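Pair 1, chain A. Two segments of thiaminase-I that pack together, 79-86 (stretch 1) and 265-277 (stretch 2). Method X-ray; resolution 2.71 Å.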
# COMPACT_ATOMS: atom_id res chain seq x y z
N LEU A 79 4.92 20.82 -5.12
CA LEU A 79 4.61 21.88 -4.17
C LEU A 79 5.87 22.33 -3.43
O LEU A 79 5.87 23.35 -2.75
CB LEU A 79 3.53 21.42 -3.18
CG LEU A 79 2.22 20.95 -3.80
CD1 LEU A 79 1.17 20.71 -2.73
CD2 LEU A 79 1.72 21.95 -4.84
N GLY A 80 6.93 21.54 -3.58
CA GLY A 80 8.23 21.90 -3.03
C GLY A 80 8.46 21.52 -1.58
O GLY A 80 9.58 21.60 -1.09
N GLY A 81 7.40 21.09 -0.91
CA GLY A 81 7.46 20.79 0.51
C GLY A 81 8.29 19.58 0.91
O GLY A 81 8.45 19.30 2.09
N VAL A 82 8.83 18.87 -0.08
CA VAL A 82 9.64 17.69 0.19
C VAL A 82 11.08 17.86 -0.32
O VAL A 82 11.30 18.33 -1.43
CB VAL A 82 9.00 16.41 -0.40
CG1 VAL A 82 8.69 16.60 -1.87
CG2 VAL A 82 9.90 15.20 -0.19
N LYS A 83 12.04 17.48 0.52
CA LYS A 83 13.46 17.64 0.19
C LYS A 83 14.00 16.50 -0.66
O LYS A 83 13.74 15.32 -0.39
CB LYS A 83 14.29 17.77 1.47
CG LYS A 83 15.79 17.67 1.26
CD LYS A 83 16.52 18.88 1.80
CE LYS A 83 16.32 19.02 3.30
NZ LYS A 83 17.08 20.19 3.84
N SER A 84 14.75 16.85 -1.70
CA SER A 84 15.43 15.86 -2.53
C SER A 84 16.59 15.24 -1.75
O SER A 84 17.31 15.93 -1.03
CB SER A 84 15.95 16.50 -3.82
OG SER A 84 16.76 17.63 -3.54
N LEU A 85 16.77 13.93 -1.90
CA LEU A 85 17.77 13.20 -1.12
C LEU A 85 18.80 12.51 -2.00
O LEU A 85 18.52 12.16 -3.15
CB LEU A 85 17.08 12.17 -0.22
CG LEU A 85 15.92 12.71 0.63
CD1 LEU A 85 15.28 11.58 1.42
CD2 LEU A 85 16.40 13.81 1.56
N ASP A 86 20.00 12.32 -1.46
CA ASP A 86 21.06 11.62 -2.17
C ASP A 86 20.76 10.13 -2.28
O ASP A 86 20.13 9.55 -1.39
CB ASP A 86 22.41 11.83 -1.47
CG ASP A 86 23.05 13.16 -1.81
OD1 ASP A 86 22.89 13.62 -2.96
OD2 ASP A 86 23.71 13.75 -0.93
N LEU A 265 8.74 7.41 3.63
CA LEU A 265 9.17 8.39 4.62
C LEU A 265 9.97 9.50 3.95
O LEU A 265 11.00 9.23 3.31
CB LEU A 265 10.02 7.72 5.70
CG LEU A 265 9.28 6.92 6.77
CD1 LEU A 265 10.24 6.02 7.53
CD2 LEU A 265 8.55 7.85 7.72
N ALA A 266 9.51 10.73 4.08
CA ALA A 266 10.19 11.87 3.48
C ALA A 266 10.33 13.01 4.48
O ALA A 266 9.57 13.09 5.45
CB ALA A 266 9.45 12.34 2.24
N LEU A 267 11.29 13.89 4.24
CA LEU A 267 11.51 15.04 5.12
C LEU A 267 11.13 16.35 4.44
O LEU A 267 11.24 16.48 3.22
CB LEU A 267 12.96 15.09 5.60
CG LEU A 267 14.01 14.25 4.88
CD1 LEU A 267 15.37 14.92 4.95
CD2 LEU A 267 14.08 12.86 5.49
N ASN A 268 10.68 17.31 5.24
CA ASN A 268 10.33 18.62 4.72
C ASN A 268 11.54 19.32 4.13
O ASN A 268 12.66 19.16 4.62
CB ASN A 268 9.70 19.48 5.82
CG ASN A 268 8.87 20.63 5.28
OD1 ASN A 268 9.25 21.26 4.29
ND2 ASN A 268 7.74 20.91 5.92
N SER A 269 11.32 20.10 3.08
CA SER A 269 12.41 20.78 2.39
C SER A 269 12.94 21.97 3.18
O SER A 269 14.05 22.43 2.94
CB SER A 269 11.97 21.22 1.00
OG SER A 269 10.89 22.14 1.08
N ASN A 270 12.14 22.46 4.12
CA ASN A 270 12.54 23.62 4.91
C ASN A 270 13.41 23.25 6.11
O ASN A 270 13.67 24.10 6.97
CB ASN A 270 11.32 24.43 5.35
CG ASN A 270 10.55 23.77 6.49
OD1 ASN A 270 10.62 22.56 6.68
ND2 ASN A 270 9.82 24.58 7.25
N LEU A 271 13.86 22.00 6.16
CA LEU A 271 14.74 21.56 7.24
C LEU A 271 16.09 22.26 7.16
O LEU A 271 16.50 22.73 6.09
CB LEU A 271 14.93 20.04 7.21
CG LEU A 271 13.79 19.16 7.72
CD1 LEU A 271 14.24 17.71 7.78
CD2 LEU A 271 13.31 19.63 9.09
N CYS A 272 16.78 22.32 8.29
CA CYS A 272 18.11 22.92 8.35
C CYS A 272 19.15 21.97 7.78
O CYS A 272 19.01 21.47 6.67
CB CYS A 272 18.47 23.30 9.79
SG CYS A 272 17.47 24.64 10.49
N ASP A 273 20.21 21.73 8.55
CA ASP A 273 21.26 20.81 8.15
C ASP A 273 21.55 19.85 9.29
O ASP A 273 22.09 18.76 9.08
CB ASP A 273 22.51 21.58 7.75
N GLU A 274 21.18 20.25 10.50
CA GLU A 274 21.36 19.42 11.68
C GLU A 274 20.13 18.53 11.89
O GLU A 274 20.26 17.33 12.16
CB GLU A 274 21.61 20.29 12.91
N LYS A 275 18.95 19.12 11.75
CA LYS A 275 17.70 18.36 11.81
C LYS A 275 17.67 17.31 10.72
O LYS A 275 17.12 16.21 10.91
CB LYS A 275 16.49 19.29 11.65
CG LYS A 275 15.91 19.80 12.96
CD LYS A 275 14.54 20.41 12.73
CE LYS A 275 13.88 20.80 14.03
NZ LYS A 275 12.48 21.23 13.81
N GLN A 276 18.26 17.65 9.59
CA GLN A 276 18.39 16.75 8.46
C GLN A 276 19.11 15.45 8.85
O GLN A 276 18.78 14.38 8.35
CB GLN A 276 19.10 17.46 7.30
CG GLN A 276 20.11 16.63 6.54
CD GLN A 276 19.52 15.97 5.31
OE1 GLN A 276 18.43 16.33 4.86
NE2 GLN A 276 20.24 15.00 4.76
N LYS A 277 20.07 15.55 9.77
CA LYS A 277 20.80 14.37 10.25
C LYS A 277 20.02 13.59 11.31
O LYS A 277 20.11 12.36 11.36
CB LYS A 277 22.18 14.76 10.80

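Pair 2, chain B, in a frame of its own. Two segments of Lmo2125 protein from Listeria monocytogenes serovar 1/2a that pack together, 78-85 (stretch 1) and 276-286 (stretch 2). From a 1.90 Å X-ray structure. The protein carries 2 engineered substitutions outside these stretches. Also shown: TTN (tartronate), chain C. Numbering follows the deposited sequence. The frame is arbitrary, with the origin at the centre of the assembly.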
# COMPACT_ATOMS: atom_id res chain seq x y z
N GLN B 78 20.66 -0.29 6.16
CA GLN B 78 21.53 0.88 6.28
C GLN B 78 22.02 1.13 7.70
O GLN B 78 22.81 2.04 7.91
CB GLN B 78 20.81 2.13 5.77
CG GLN B 78 20.57 2.14 4.27
CD GLN B 78 19.71 3.31 3.84
OE1 GLN B 78 19.25 4.09 4.68
NE2 GLN B 78 19.47 3.43 2.55
N GLY B 79 21.54 0.36 8.67
CA GLY B 79 21.99 0.49 10.06
C GLY B 79 21.26 1.51 10.91
O GLY B 79 21.69 1.78 12.04
N HIS B 80 20.13 2.04 10.43
CA HIS B 80 19.39 3.07 11.19
C HIS B 80 18.32 2.52 12.15
O HIS B 80 17.89 3.23 13.07
CB HIS B 80 18.75 4.07 10.22
CG HIS B 80 19.73 4.67 9.25
ND1 HIS B 80 20.86 5.34 9.65
CD2 HIS B 80 19.72 4.73 7.90
CE1 HIS B 80 21.52 5.77 8.59
NE2 HIS B 80 20.84 5.42 7.52
N LEU B 81 17.87 1.28 11.94
CA LEU B 81 16.86 0.66 12.81
C LEU B 81 17.44 -0.54 13.55
O LEU B 81 18.24 -1.28 13.01
CB LEU B 81 15.66 0.17 11.99
CG LEU B 81 14.96 1.23 11.16
CD1 LEU B 81 13.82 0.61 10.38
CD2 LEU B 81 14.46 2.36 12.04
N ALA B 82 17.00 -0.73 14.79
CA ALA B 82 17.43 -1.87 15.59
C ALA B 82 16.67 -3.13 15.18
O ALA B 82 15.51 -3.05 14.79
CB ALA B 82 17.13 -1.59 17.06
N GLU B 83 17.30 -4.30 15.30
CA GLU B 83 16.58 -5.56 15.12
C GLU B 83 15.67 -5.70 16.34
O GLU B 83 16.09 -5.38 17.45
CB GLU B 83 17.52 -6.77 15.08
CG GLU B 83 18.43 -6.78 13.88
CD GLU B 83 19.34 -7.99 13.88
OE1 GLU B 83 18.87 -9.12 14.16
OE2 GLU B 83 20.54 -7.80 13.59
N VAL B 84 14.43 -6.13 16.11
CA VAL B 84 13.43 -6.25 17.19
C VAL B 84 12.75 -7.59 17.12
O VAL B 84 12.84 -8.31 16.11
CB VAL B 84 12.36 -5.14 17.10
CG1 VAL B 84 12.99 -3.78 17.39
CG2 VAL B 84 11.68 -5.14 15.72
N LYS B 85 12.06 -7.93 18.21
CA LYS B 85 11.31 -9.18 18.29
C LYS B 85 9.84 -8.88 18.14
O LYS B 85 9.39 -7.76 18.43
CB LYS B 85 11.55 -9.88 19.62
CG LYS B 85 13.01 -10.18 19.93
CD LYS B 85 13.13 -10.93 21.25
CE LYS B 85 14.58 -11.15 21.66
NZ LYS B 85 15.33 -11.94 20.64
N TRP B 276 5.85 -0.26 13.51
CA TRP B 276 6.56 0.50 14.50
C TRP B 276 8.03 0.04 14.42
O TRP B 276 8.31 -1.15 14.27
CB TRP B 276 6.00 0.24 15.90
CG TRP B 276 4.75 0.97 16.17
CD1 TRP B 276 3.48 0.54 16.00
CD2 TRP B 276 4.65 2.30 16.71
NE1 TRP B 276 2.58 1.51 16.41
CE2 TRP B 276 3.28 2.61 16.82
CE3 TRP B 276 5.60 3.25 17.08
CZ2 TRP B 276 2.84 3.83 17.32
CZ3 TRP B 276 5.15 4.48 17.58
CH2 TRP B 276 3.78 4.75 17.69
N VAL B 277 8.95 1.00 14.49
CA VAL B 277 10.37 0.72 14.40
C VAL B 277 11.12 1.37 15.54
O VAL B 277 10.61 2.32 16.15
CB VAL B 277 10.95 1.17 13.05
CG1 VAL B 277 10.19 0.49 11.91
CG2 VAL B 277 10.91 2.69 12.87
N VAL B 278 12.31 0.85 15.84
CA VAL B 278 13.17 1.34 16.93
C VAL B 278 14.46 1.89 16.36
O VAL B 278 15.12 1.23 15.55
CB VAL B 278 13.52 0.22 17.92
CG1 VAL B 278 14.47 0.71 19.01
CG2 VAL B 278 12.26 -0.37 18.51
N SER B 279 14.82 3.10 16.76
CA SER B 279 16.08 3.71 16.34
C SER B 279 17.26 2.84 16.78
O SER B 279 17.32 2.42 17.94
CB SER B 279 16.21 5.10 16.97
OG SER B 279 17.50 5.64 16.77
N ASN B 280 18.20 2.57 15.87
CA ASN B 280 19.38 1.77 16.22
C ASN B 280 20.33 2.59 17.11
O ASN B 280 21.24 2.02 17.70
CB ASN B 280 20.12 1.31 14.96
CG ASN B 280 20.99 0.08 15.20
OD1 ASN B 280 20.79 -0.69 16.15
ND2 ASN B 280 21.92 -0.15 14.29
N TYR B 281 20.08 3.90 17.21
CA TYR B 281 20.89 4.81 18.03
C TYR B 281 20.29 4.99 19.42
O TYR B 281 20.87 5.68 20.26
CB TYR B 281 20.99 6.18 17.34
CG TYR B 281 21.38 6.10 15.87
CD1 TYR B 281 22.71 6.10 15.48
CD2 TYR B 281 20.41 6.03 14.87
CE1 TYR B 281 23.08 6.03 14.15
CE2 TYR B 281 20.76 5.96 13.52
CZ TYR B 281 22.10 5.95 13.17
OH TYR B 281 22.44 5.88 11.86
N SER B 282 19.13 4.38 19.67
CA SER B 282 18.46 4.54 20.94
C SER B 282 19.26 3.97 22.09
O SER B 282 19.95 2.95 21.97
CB SER B 282 17.08 3.88 20.91
OG SER B 282 16.45 3.98 22.17
N LYS B 283 19.16 4.65 23.22
CA LYS B 283 19.83 4.24 24.43
C LYS B 283 18.78 3.56 25.32
O LYS B 283 19.08 3.18 26.45
CB LYS B 283 20.41 5.49 25.13
CG LYS B 283 21.85 5.35 25.56
CD LYS B 283 22.75 5.33 24.34
CE LYS B 283 24.22 5.38 24.72
NZ LYS B 283 25.08 5.39 23.50
N ASN B 284 17.55 3.42 24.79
CA ASN B 284 16.43 2.84 25.53
C ASN B 284 15.80 1.67 24.78
O ASN B 284 14.57 1.54 24.75
CB ASN B 284 15.38 3.93 25.74
CG ASN B 284 15.92 5.15 26.47
OD1 ASN B 284 16.25 5.08 27.64
ND2 ASN B 284 15.95 6.28 25.78
N LYS B 285 16.62 0.82 24.18
CA LYS B 285 16.12 -0.30 23.38
C LYS B 285 15.24 -1.34 24.11
O LYS B 285 14.31 -1.88 23.50
CB LYS B 285 17.27 -0.98 22.64
CG LYS B 285 17.90 -0.08 21.59
CD LYS B 285 18.91 -0.83 20.73
CE LYS B 285 19.63 0.14 19.82
NZ LYS B 285 20.65 -0.54 19.00
N ASP B 286 15.53 -1.63 25.38
CA ASP B 286 14.70 -2.59 26.14
C ASP B 286 13.30 -2.03 26.31
O ASP B 286 12.32 -2.72 26.04
CB ASP B 286 15.30 -2.93 27.52
CG ASP B 286 16.59 -3.72 27.44
OD1 ASP B 286 16.85 -4.39 26.41
OD2 ASP B 286 17.35 -3.70 28.45
C1 TTN C . 18.92 -0.39 26.69
C2 TTN C . 20.34 0.09 26.46
C3 TTN C . 20.60 0.45 25.02
O1 TTN C . 18.56 -1.43 26.10
O2 TTN C . 18.16 0.26 27.43
O3 TTN C . 20.62 1.24 27.27
O4 TTN C . 19.63 0.74 24.29
O5 TTN C . 21.78 0.46 24.62
O HOH W 1 13.29 -1.36 14.37

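What backbone geometry do the two pairs share? In each, a segment that has just left a helix runs beside the end of a strand and the type I turn that follows it, and 14 central residues superpose with an RMSD of 0.6 Å. A single beta bridge joins the segments, Val A82 with Asn A268 in pair 1 and Leu B81 with Ser B279 in pair 2, with a CA-CA distance of 4.7 Å in both cases. Two backbone hydrogen bonds flank these matched residues. In pair 1, Lys A83 N donates to Leu A267 O at 3.0 Å and Ser A269 N to Gly A81 O at 3.1 Å; in pair 2, Ala B82 N donates to Val B278 O at 2.8 Å and Asn B280 N to His B80 O at 2.9 Å. Because these bonds use only main-chain atoms, they tolerate quite different side chains.

How is the glycine carbonyl at the helix exit satisfied? Gly A80 and Gly B79 match, both with positive phi, which favours glycine; in pair 2 the residue belongs to a Schellman motif, and a CB there would jam against the preceding carbonyl. The turn supplies a side-chain donor to each carbonyl from one matched position. Ser A269 OG reaches Gly A80 O at 2.6 Å, while the longer Asn B280 places ND2 3.0 Å from Gly B79 O. The next residue of the turn marks a difference. Tyr B281 bends its ring end back so that OH hydrogen-bonds His B80 ND1 at 2.8 Å, edge to edge, whereas the matching positions in pair 1 are Asn A270, which makes no contact across the stretches, and Gly A81, which has no side chain to offer.

What holds the turns themselves? The first residue of each turn folds its side chain back onto the backbone two residues on: Asn A268 OD1 accepts from Asn A270 N at 3.1 Å, and Ser B279 OG accepts from Tyr B281 N at 3.1 Å. An amide and a hydroxyl thus serve the same acceptor role.

How do the apolar side chains fill the space beside the strand? Size is shared out differently. Val A82 CG2 meets the small Ala A266 CB at 3.8 Å; at the matching positions, Leu B81 CD2 meets Val B277 CG2 at 3.7 Å. Further along, Leu A85 CD2 packs on Leu A267 CD1 at 3.7 Å, and two valines take over in pair 2, Val B84 CG1 lying 3.7 Å from Val B278 CG2.

Where does lysine enter each contact? Lys A83 comes from the first stretch and extends over the turn, its NZ making a weak hydrogen bond to Leu A271 O at 3.4 Å. The matching residue, Ala B82, is too short for this. In pair 2 a lysine from the second stretch, Lys B285, binds the turn instead, with NZ 2.9 Å from both Asn B280 O and Asn B280 OD1, and its CE lies 4.1 Å from Ala B82 CB.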